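Local coordinates for protein ATP phosphoribosyltransferase (Methanobacterium thermoautotrophicum, PDB 2VD3) that binds the inhibitor histidine and probably catalyses the magnesium-dependent condensation of ATP with 5-phosphoribose 1-diphosphate, the first step of histidine biosynthesis, at residues Val83-Leu89 / Val184-Arg190; Lys90-Leu96 / Leu180-Val184; Ala54-Glu59 / Leu75-Ser81; Gly209-Ala213 / Ile284-Pro289. All coordinates share one frame; numbering follows the deposited sequence. Where two conformers were deposited one is given.

In the fold
Contacts 1 and 2 share strand 173-188 and one mixed sheet: 84-88 and 94-101, consecutive in the chain, both pair with it antiparallel. They meet at Val184 and through Asp88, which reaches Ser183 and Arg93. Both are partly buried backbone ladders, in which buried serines mix with the apolar residues and charged groups lie toward the exposed edges. Contact 3 lies against contact 1, where Ile76 packs on Val83 and Ile187; its apolar centre gives way to a cluster of polar groups round Arg79 at a subunit boundary. Contact 4, about 28 Å from contact 3 between centres, joins helix 197-212 to the C-terminal strand with a single cross-segment hydrogen bond, its Glu285 and Arg286 meeting another subunit.

Contact 1: residues Val83-Leu89 / Val184-Arg190; sequences VEILEDL and VKLIANR
Asp88 OD2 takes two partners: Lys185 NZ forms a salt bridge with it at 2.9 Å, through the lone pair turned away from OD1, and Ser183 OG bonds to it too, while OD1 pairs with Arg93. Asp88 CG stands anti to the backbone N (chi1 177°), and the lysine, bent at chi2, comes across the strands to meet the carboxylate. Beside this pair, Ile85 CG1 lies 3.9 Å from Ile187 CG2. On the face of Leu186 and Ala188, with Glu84 and Glu87 beside, Leu86 CD1 rests 3.7 Å from Ala188 CB, and Leu86 CB meets Leu186 CD2. At the far end Arg190 NH2 reaches Glu84 OE1 in a weak salt bridge of 3.4 Å, the two planes turned 61° apart; the Glu84 side chain also lies about 3 Å from a bound magnesium ion. Glu87 makes salt bridges with Arg204 and Arg208 of helix 197-212, which also packs on Leu86 and Leu89. In the backbone Leu186 O takes Leu86 N at 2.7 Å and, weakly, Glu87 N at 3.4 Å. Two residues facing one make a classic beta bulge, here interrupting an antiparallel ladder in the mixed sheet of a domain related to the periplasmic binding proteins.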
# COMPACT_ATOMS: atom_id res chain seq x y z
N VAL A 83 8.72 14.05 32.23
CA VAL A 83 7.40 14.57 31.87
C VAL A 83 6.40 14.44 33.03
O VAL A 83 6.57 13.57 33.88
CB VAL A 83 6.83 13.82 30.64
CG1 VAL A 83 7.68 14.08 29.41
CG2 VAL A 83 6.74 12.31 30.93
N GLU A 84 5.38 15.29 33.05
CA GLU A 84 4.26 15.16 34.00
C GLU A 84 3.13 14.34 33.37
O GLU A 84 2.66 14.68 32.30
CB GLU A 84 3.71 16.55 34.38
CG GLU A 84 4.75 17.57 34.84
CD GLU A 84 5.57 17.09 36.03
OE1 GLU A 84 6.78 17.38 36.05
OE2 GLU A 84 5.03 16.40 36.92
N ILE A 85 2.69 13.27 34.03
CA ILE A 85 1.51 12.50 33.59
C ILE A 85 0.26 13.19 34.12
O ILE A 85 0.10 13.33 35.33
CB ILE A 85 1.55 11.00 34.05
CG1 ILE A 85 2.73 10.26 33.41
CG2 ILE A 85 0.24 10.29 33.70
CD1 ILE A 85 3.01 8.89 34.04
N LEU A 86 -0.62 13.61 33.22
CA LEU A 86 -1.85 14.33 33.58
C LEU A 86 -3.08 13.45 33.79
O LEU A 86 -3.84 13.66 34.75
CB LEU A 86 -2.16 15.43 32.55
CG LEU A 86 -1.19 16.62 32.48
CD1 LEU A 86 -1.76 17.71 31.58
CD2 LEU A 86 -0.86 17.18 33.88
N GLU A 87 -3.29 12.49 32.89
CA GLU A 87 -4.47 11.61 32.92
C GLU A 87 -4.14 10.27 32.33
O GLU A 87 -3.34 10.17 31.39
CB GLU A 87 -5.62 12.19 32.08
CG GLU A 87 -6.15 13.55 32.50
CD GLU A 87 -6.77 13.53 33.88
OE1 GLU A 87 -6.65 14.55 34.57
OE2 GLU A 87 -7.37 12.52 34.27
N ASP A 88 -4.77 9.22 32.85
CA ASP A 88 -4.78 7.95 32.15
C ASP A 88 -5.96 8.00 31.19
O ASP A 88 -7.04 8.46 31.56
CB ASP A 88 -4.90 6.78 33.11
CG ASP A 88 -4.99 5.45 32.39
OD1 ASP A 88 -6.07 5.17 31.82
OD2 ASP A 88 -4.00 4.70 32.37
N LEU A 89 -5.74 7.54 29.96
CA LEU A 89 -6.75 7.69 28.90
C LEU A 89 -7.62 6.46 28.64
O LEU A 89 -8.49 6.48 27.77
CB LEU A 89 -6.11 8.21 27.62
CG LEU A 89 -5.43 9.57 27.80
CD1 LEU A 89 -4.66 9.97 26.56
CD2 LEU A 89 -6.43 10.65 28.20
N VAL A 184 -2.40 4.15 27.79
CA VAL A 184 -2.16 5.43 27.14
C VAL A 184 -2.37 6.60 28.11
O VAL A 184 -3.35 6.66 28.86
CB VAL A 184 -3.02 5.60 25.86
CG1 VAL A 184 -2.81 6.98 25.28
CG2 VAL A 184 -2.65 4.55 24.83
N LYS A 185 -1.44 7.54 28.08
CA LYS A 185 -1.46 8.65 29.02
C LYS A 185 -1.52 9.97 28.29
O LYS A 185 -1.08 10.06 27.16
CB LYS A 185 -0.21 8.59 29.90
CG LYS A 185 0.01 7.25 30.57
CD LYS A 185 -0.97 7.04 31.71
CE LYS A 185 -0.73 5.70 32.40
NZ LYS A 185 -1.55 5.57 33.64
N LEU A 186 -2.08 10.98 28.95
CA LEU A 186 -1.90 12.38 28.54
C LEU A 186 -0.77 12.94 29.40
O LEU A 186 -0.83 12.87 30.63
CB LEU A 186 -3.17 13.21 28.76
CG LEU A 186 -3.05 14.72 28.49
CD1 LEU A 186 -3.00 15.04 27.00
CD2 LEU A 186 -4.16 15.53 29.18
N ILE A 187 0.25 13.48 28.74
CA ILE A 187 1.42 14.01 29.47
C ILE A 187 1.65 15.48 29.19
O ILE A 187 1.05 16.05 28.27
CB ILE A 187 2.73 13.22 29.18
CG1 ILE A 187 3.04 13.19 27.68
CG2 ILE A 187 2.67 11.83 29.80
CD1 ILE A 187 4.43 12.65 27.36
N ALA A 188 2.52 16.10 29.99
CA ALA A 188 2.76 17.51 29.88
C ALA A 188 4.18 17.90 30.23
O ALA A 188 4.81 17.30 31.12
CB ALA A 188 1.77 18.29 30.77
N ASN A 189 4.68 18.91 29.51
CA ASN A 189 5.91 19.57 29.85
C ASN A 189 5.66 20.38 31.13
O ASN A 189 4.58 20.96 31.31
CB ASN A 189 6.34 20.49 28.71
CG ASN A 189 7.63 21.20 28.98
OD1 ASN A 189 7.64 22.29 29.54
ND2 ASN A 189 8.74 20.58 28.61
N ARG A 190 6.64 20.39 32.03
CA ARG A 190 6.48 21.10 33.29
C ARG A 190 6.49 22.61 33.10
O ARG A 190 5.65 23.33 33.65
CB ARG A 190 7.57 20.68 34.26
CG ARG A 190 7.32 21.16 35.65
CD ARG A 190 8.41 20.66 36.56
NE ARG A 190 8.30 21.21 37.91
CZ ARG A 190 7.61 20.64 38.89
NH1 ARG A 190 7.57 21.20 40.08
NH2 ARG A 190 6.94 19.51 38.67

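Contact 2: residues Lys90-Leu96 / Leu180-Val184; sequences KYGRASL and LESSV
Tyr91 lays one face of its ring over Val184 from the loop leading into strand 94-101, which pairs antiparallel with 173-188; such paired crossing segments are consistent with the inter-lobe connection of a type 2 periplasmic-binding-protein fold. Val184 CG2 sits 3.9 Å from the ring centroid, 17° off the normal, a CH-pi contact, while CG1 lies over CZ toward the hydroxyl end. Tyr91 CG stands between the backbone N and the carbonyl carbon (chi1 78°), which folds the ring back over the valine, and its OH bonds to Ile15 O. The same two residues are tied by Val184 N, which meets Tyr91 O at 3.2 Å. Gly92 follows with positive phi, its CA 4.0 Å from Val184 CG2, too near for a CB to fit between. Arg93 reaches out with an extended chain to place NE 3.3 Å from Ser183 OG, the oxygen 17° out of the guanidinium plane, though Asp88 is the stronger partner of both. Arg93 N meanwhile bonds to Asp32 of the second subunit. Ala94 and Ser182, a hydrogen-bonded pair, share a face of the ladder with Leu96 and Leu180, and Ser182 OG turns to Asp74 N. On the opposite face Ser95 OG meets Glu181 OE1, although the glutamate has two conformers, which makes this bond doubtful. In the next hydrogen-bonded pair Leu96 N binds Leu180 O at 2.9 Å. There the side chains touch at their first carbons, Leu96 CB lying 4.3 Å from Leu180 CB.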
# COMPACT_ATOMS: atom_id res chain seq x y z
N LYS A 90 -7.37 5.39 29.40
CA LYS A 90 -8.23 4.21 29.47
C LYS A 90 -8.38 3.41 28.18
O LYS A 90 -9.31 2.63 28.03
CB LYS A 90 -9.61 4.56 30.06
CG LYS A 90 -9.62 4.55 31.58
CD LYS A 90 -10.83 5.27 32.17
CE LYS A 90 -12.10 4.44 32.09
NZ LYS A 90 -13.33 5.31 32.18
N TYR A 91 -7.43 3.58 27.27
CA TYR A 91 -7.38 2.76 26.07
C TYR A 91 -5.94 2.33 25.80
O TYR A 91 -5.00 2.81 26.46
CB TYR A 91 -7.99 3.50 24.86
CG TYR A 91 -7.09 4.55 24.22
CD1 TYR A 91 -6.99 5.84 24.75
CD2 TYR A 91 -6.36 4.25 23.07
CE1 TYR A 91 -6.17 6.81 24.14
CE2 TYR A 91 -5.54 5.19 22.46
CZ TYR A 91 -5.45 6.47 23.00
OH TYR A 91 -4.64 7.39 22.38
N GLY A 92 -5.76 1.41 24.86
CA GLY A 92 -4.43 0.96 24.47
C GLY A 92 -3.70 0.27 25.59
O GLY A 92 -2.51 0.44 25.78
N ARG A 93 -4.44 -0.52 26.35
CA ARG A 93 -3.87 -1.27 27.46
C ARG A 93 -3.21 -2.56 27.00
O ARG A 93 -3.71 -3.25 26.10
CB ARG A 93 -4.90 -1.48 28.56
CG ARG A 93 -5.46 -0.15 29.02
CD ARG A 93 -6.26 -0.23 30.28
NE ARG A 93 -6.38 1.10 30.86
CZ ARG A 93 -7.14 1.41 31.91
NH1 ARG A 93 -7.86 0.48 32.51
NH2 ARG A 93 -7.17 2.65 32.36
N ALA A 94 -2.06 -2.86 27.59
CA ALA A 94 -1.21 -3.95 27.16
C ALA A 94 -0.21 -4.24 28.24
O ALA A 94 0.17 -3.35 29.00
CB ALA A 94 -0.50 -3.59 25.86
N SER A 95 0.17 -5.51 28.33
CA SER A 95 1.13 -5.95 29.33
C SER A 95 2.45 -6.29 28.65
O SER A 95 2.48 -7.05 27.68
CB SER A 95 0.61 -7.19 30.06
OG SER A 95 -0.57 -6.89 30.80
N LEU A 96 3.54 -5.72 29.15
CA LEU A 96 4.85 -6.21 28.76
C LEU A 96 5.18 -7.39 29.66
O LEU A 96 5.48 -7.21 30.83
CB LEU A 96 5.94 -5.14 28.88
CG LEU A 96 7.30 -5.61 28.37
CD1 LEU A 96 7.30 -5.76 26.85
CD2 LEU A 96 8.41 -4.70 28.83
N LEU A 180 5.45 -5.00 33.25
CA LEU A 180 4.88 -3.66 33.27
C LEU A 180 3.46 -3.67 32.72
O LEU A 180 3.18 -4.33 31.71
CB LEU A 180 5.75 -2.69 32.44
CG LEU A 180 5.34 -1.22 32.33
CD1 LEU A 180 6.25 -0.32 33.17
CD2 LEU A 180 5.36 -0.79 30.89
N GLU A 181 2.58 -2.94 33.39
CA GLU A 181 1.25 -2.68 32.87
C GLU A 181 1.29 -1.34 32.16
O GLU A 181 1.76 -0.33 32.72
CB GLU A 181 0.20 -2.66 33.99
CG GLU A 181 0.20 -3.89 34.89
CD GLU A 181 -0.20 -5.17 34.18
OE1 GLU A 181 -0.58 -5.12 32.99
OE2 GLU A 181 -0.14 -6.23 34.83
N SER A 182 0.82 -1.32 30.93
CA SER A 182 0.85 -0.11 30.14
C SER A 182 -0.54 0.35 29.74
O SER A 182 -1.46 -0.45 29.50
CB SER A 182 1.71 -0.31 28.89
OG SER A 182 1.81 0.90 28.19
N SER A 183 -0.67 1.67 29.66
CA SER A 183 -1.89 2.28 29.24
C SER A 183 -1.50 3.59 28.60
O SER A 183 -0.38 4.08 28.81
CB SER A 183 -2.80 2.50 30.45
OG SER A 183 -3.98 3.18 30.09
N VAL A 184 -2.40 4.15 27.79
CA VAL A 184 -2.16 5.43 27.14
C VAL A 184 -2.37 6.60 28.11
O VAL A 184 -3.35 6.66 28.86
CB VAL A 184 -3.02 5.60 25.86
CG1 VAL A 184 -2.81 6.98 25.28
CG2 VAL A 184 -2.65 4.55 24.83

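Contact 3: residues Ala54-Glu59 / Leu75-Ser81; sequences AADIPE and LIVERGS
Pro58 presses the CG corner of its ring against the backbone of Ile76, 3.7 Å from Ile76 CA, and Ile76 CG1 meets the same CG. The two helices packed here, 57-63 and 73-79, are joined through strand 68-72 in the alternating helix and strand pattern of the domain, and Thr71 of that strand touches both Pro58 and Ile76. Next to the proline, Leu75 CD1 reaches Ala54 CB at 3.7 Å, and CD2 lies near Ala55 CB. Farther out comes Arg79. Its chain bends at chi2 (-84°) and brings NE and NH1 side-on to one acceptor, Ala55 O, at 3.0 Å from NE and 3.2 Å from NH1; both arrive on the same face of the carbonyl plane, NH1 well above it. Asp56 OD2 completes that edge, in the guanidinium plane and 2.8 Å from NH1, its carboxylate turned 67° against the guanidinium. With NE and NH1 so occupied, the group has little freedom to turn. NH2 bonds to Glu141 O of the third subunit, whose Thr143 N meets Asp56 OD2, so the cluster lies at a subunit boundary. An alanine here removes the guanidinium and would probably leave Ala55 O and Glu141 O of the third subunit without these donors and Asp56 without this positive mate. Beyond Gly80, whose positive phi follows the helix, Ser81 OG bonds to Glu59 OE2, though the exact length is doubtful. Glu59 also covers one face of the guanidinium, its CG 3.3 Å from Arg79 NH2.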
# COMPACT_ATOMS: atom_id res chain seq x y z
N ALA A 54 5.02 7.68 18.04
CA ALA A 54 4.70 7.43 19.45
C ALA A 54 5.91 7.31 20.38
O ALA A 54 5.83 7.71 21.54
CB ALA A 54 3.79 6.20 19.57
N ALA A 55 7.01 6.75 19.89
CA ALA A 55 8.19 6.56 20.73
C ALA A 55 8.96 7.86 20.94
O ALA A 55 9.80 7.94 21.85
CB ALA A 55 9.09 5.47 20.16
N ASP A 56 8.69 8.86 20.11
CA ASP A 56 9.37 10.15 20.18
C ASP A 56 8.60 11.16 21.04
O ASP A 56 9.16 12.17 21.47
CB ASP A 56 9.53 10.73 18.77
CG ASP A 56 10.56 9.99 17.95
OD1 ASP A 56 10.39 9.94 16.72
OD2 ASP A 56 11.56 9.48 18.51
N ILE A 57 7.33 10.88 21.29
CA ILE A 57 6.50 11.80 22.06
C ILE A 57 6.99 12.08 23.51
O ILE A 57 6.95 13.22 23.96
CB ILE A 57 5.01 11.39 22.02
CG1 ILE A 57 4.50 11.46 20.56
CG2 ILE A 57 4.18 12.26 22.94
CD1 ILE A 57 3.02 11.17 20.35
N PRO A 58 7.43 11.05 24.25
CA PRO A 58 7.98 11.39 25.56
C PRO A 58 9.07 12.49 25.51
O PRO A 58 8.97 13.48 26.23
CB PRO A 58 8.56 10.06 26.05
CG PRO A 58 7.69 9.06 25.41
CD PRO A 58 7.43 9.59 24.03
N GLU A 59 10.06 12.33 24.63
CA GLU A 59 11.12 13.33 24.46
C GLU A 59 10.65 14.70 23.95
O GLU A 59 11.07 15.72 24.49
CB GLU A 59 12.25 12.78 23.57
CG GLU A 59 13.12 11.73 24.28
CD GLU A 59 13.80 12.26 25.53
OE1 GLU A 59 14.93 12.78 25.42
OE2 GLU A 59 13.23 12.15 26.64
N LEU A 75 6.36 3.46 26.56
CA LEU A 75 7.30 4.30 25.82
C LEU A 75 7.85 5.41 26.72
O LEU A 75 9.05 5.64 26.74
CB LEU A 75 6.65 4.85 24.53
CG LEU A 75 6.10 3.78 23.55
CD1 LEU A 75 5.33 4.37 22.38
CD2 LEU A 75 7.20 2.85 23.03
N ILE A 76 6.97 6.03 27.50
CA ILE A 76 7.37 7.03 28.50
C ILE A 76 8.38 6.43 29.48
O ILE A 76 9.40 7.04 29.77
CB ILE A 76 6.14 7.58 29.29
CG1 ILE A 76 5.09 8.17 28.34
CG2 ILE A 76 6.59 8.62 30.32
CD1 ILE A 76 3.79 8.58 28.99
N VAL A 77 8.11 5.23 29.98
CA VAL A 77 9.02 4.60 30.92
C VAL A 77 10.34 4.20 30.27
O VAL A 77 11.40 4.43 30.84
CB VAL A 77 8.37 3.42 31.67
CG1 VAL A 77 9.43 2.56 32.35
CG2 VAL A 77 7.38 3.94 32.70
N GLU A 78 10.26 3.61 29.07
CA GLU A 78 11.45 3.14 28.36
C GLU A 78 12.46 4.27 28.11
O GLU A 78 13.66 4.11 28.36
CB GLU A 78 11.08 2.46 27.03
CG GLU A 78 12.27 1.90 26.24
CD GLU A 78 12.92 0.68 26.90
OE1 GLU A 78 12.30 0.05 27.78
OE2 GLU A 78 14.06 0.35 26.51
N ARG A 79 11.96 5.40 27.64
CA ARG A 79 12.79 6.58 27.44
C ARG A 79 13.25 7.21 28.73
O ARG A 79 14.25 7.94 28.75
CB ARG A 79 12.02 7.63 26.66
CG ARG A 79 11.80 7.28 25.23
CD ARG A 79 13.00 7.67 24.41
NE ARG A 79 12.57 7.94 23.05
CZ ARG A 79 13.22 8.70 22.18
NH1 ARG A 79 12.71 8.86 20.96
NH2 ARG A 79 14.36 9.28 22.51
N GLY A 80 12.52 6.97 29.81
CA GLY A 80 12.81 7.63 31.08
C GLY A 80 12.71 9.14 30.99
O GLY A 80 13.36 9.84 31.76
N SER A 81 11.89 9.63 30.07
CA SER A 81 11.75 11.07 29.80
C SER A 81 11.18 11.82 30.99
O SER A 81 10.38 11.27 31.75
CB SER A 81 10.83 11.27 28.59
OG SER A 81 11.37 10.67 27.42

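Contact 4: residues Gly209-Ala213 / Ile284-Pro289; sequences GVIDA and IERIIP
Val210 overlaps the aliphatic stem of Arg286, its CG2 3.7 Å from Arg286 CG where the two side chains slant past each other. One turn on, Ala213 CB sits over the strand's approach, 3.5 Å from Glu285 O, and touches Ile287 CG1 at 4.0 Å. Gly209, having no side chain, lets Ile288 CD1 come to 3.9 Å from its CA, where a CB would be tight. The Gly209 carbonyl oxygen receives Ile287 N at 3.0 Å, and Arg286 CA adds a C-H contact to the same oxygen. Bent at chi3 (-104°), Arg286 brings NH2 to Glu285 OE2 at 2.8 Å, 33° out of the carboxylate plane; that carboxylate also pairs with Arg217 of the fourth subunit, and Arg286 with Glu261 there. A methionine in place of Arg286 would probably leave Glu285 and Glu261 of the fourth subunit each short of a positive partner. Strand 286-288 also continues a ladder into the fourth subunit. The chemistry is thus divided: alkyl contacts and one backbone bond fix the strand to the end of helix 197-212, while the Glu285-Arg286 pair, built within 284-289 and shared with Arg217 and Glu261 of the fourth subunit, contributes to the interface.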
# COMPACT_ATOMS: atom_id res chain seq x y z
N GLY A 209 -13.50 14.71 30.86
CA GLY A 209 -14.93 14.54 30.60
C GLY A 209 -15.33 13.40 29.66
O GLY A 209 -16.32 12.72 29.90
N VAL A 210 -14.56 13.20 28.59
CA VAL A 210 -14.82 12.11 27.64
C VAL A 210 -14.52 10.75 28.27
O VAL A 210 -15.21 9.76 27.98
CB VAL A 210 -14.01 12.29 26.33
CG1 VAL A 210 -14.06 11.04 25.45
CG2 VAL A 210 -14.54 13.49 25.56
N ILE A 211 -13.52 10.70 29.14
CA ILE A 211 -13.12 9.46 29.81
C ILE A 211 -14.16 9.02 30.83
O ILE A 211 -14.40 7.82 31.00
CB ILE A 211 -11.74 9.60 30.49
CG1 ILE A 211 -10.63 9.61 29.43
CG2 ILE A 211 -11.50 8.46 31.47
CD1 ILE A 211 -9.38 10.21 29.93
N ASP A 212 -14.77 9.98 31.51
CA ASP A 212 -15.79 9.66 32.50
C ASP A 212 -17.11 9.30 31.83
O ASP A 212 -18.02 8.78 32.49
CB ASP A 212 -15.99 10.83 33.48
CG ASP A 212 -14.75 11.09 34.33
OD1 ASP A 212 -13.98 10.14 34.59
OD2 ASP A 212 -14.56 12.26 34.73
N ALA A 213 -17.23 9.57 30.54
CA ALA A 213 -18.43 9.21 29.78
C ALA A 213 -18.38 7.76 29.28
O ALA A 213 -19.39 7.23 28.82
CB ALA A 213 -18.65 10.18 28.61
N ILE A 284 -23.75 9.73 25.33
CA ILE A 284 -23.27 10.88 26.08
C ILE A 284 -21.81 11.12 25.70
O ILE A 284 -20.98 10.22 25.83
CB ILE A 284 -23.40 10.66 27.62
CG1 ILE A 284 -24.87 10.41 28.01
CG2 ILE A 284 -22.82 11.85 28.38
CD1 ILE A 284 -25.08 10.00 29.47
N GLU A 285 -21.49 12.33 25.26
CA GLU A 285 -20.12 12.64 24.84
C GLU A 285 -19.18 12.94 26.02
O GLU A 285 -18.05 12.46 26.06
CB GLU A 285 -20.13 13.80 23.84
CG GLU A 285 -18.91 13.87 22.96
CD GLU A 285 -18.97 15.02 21.99
OE1 GLU A 285 -18.95 14.77 20.76
OE2 GLU A 285 -19.05 16.18 22.43
N ARG A 286 -19.66 13.72 26.98
CA ARG A 286 -18.84 14.15 28.12
C ARG A 286 -19.67 14.14 29.38
O ARG A 286 -20.83 14.58 29.37
CB ARG A 286 -18.34 15.58 27.91
CG ARG A 286 -17.13 15.71 27.04
CD ARG A 286 -16.94 17.15 26.57
NE ARG A 286 -17.33 17.32 25.17
CZ ARG A 286 -17.31 18.48 24.51
NH1 ARG A 286 -16.92 19.61 25.11
NH2 ARG A 286 -17.68 18.51 23.24
N ILE A 287 -19.09 13.65 30.47
CA ILE A 287 -19.69 13.79 31.79
C ILE A 287 -18.74 14.56 32.71
O ILE A 287 -17.54 14.29 32.74
CB ILE A 287 -20.06 12.42 32.42
CG1 ILE A 287 -21.00 11.66 31.50
CG2 ILE A 287 -20.68 12.60 33.82
CD1 ILE A 287 -21.42 10.30 32.01
N ILE A 288 -19.28 15.54 33.43
CA ILE A 288 -18.53 16.27 34.45
C ILE A 288 -19.33 16.21 35.75
O ILE A 288 -20.33 16.91 35.90
CB ILE A 288 -18.28 17.75 34.07
CG1 ILE A 288 -18.03 17.92 32.55
CG2 ILE A 288 -17.16 18.38 34.96
CD1 ILE A 288 -16.59 17.73 32.11
N PRO A 289 -18.89 15.36 36.70
CA PRO A 289 -19.74 15.02 37.85
C PRO A 289 -20.01 16.22 38.75
O PRO A 289 -19.14 17.07 38.98
CB PRO A 289 -18.92 13.95 38.59
CG PRO A 289 -17.92 13.44 37.57
CD PRO A 289 -17.59 14.67 36.77
OXT PRO A 289 -21.14 16.38 39.24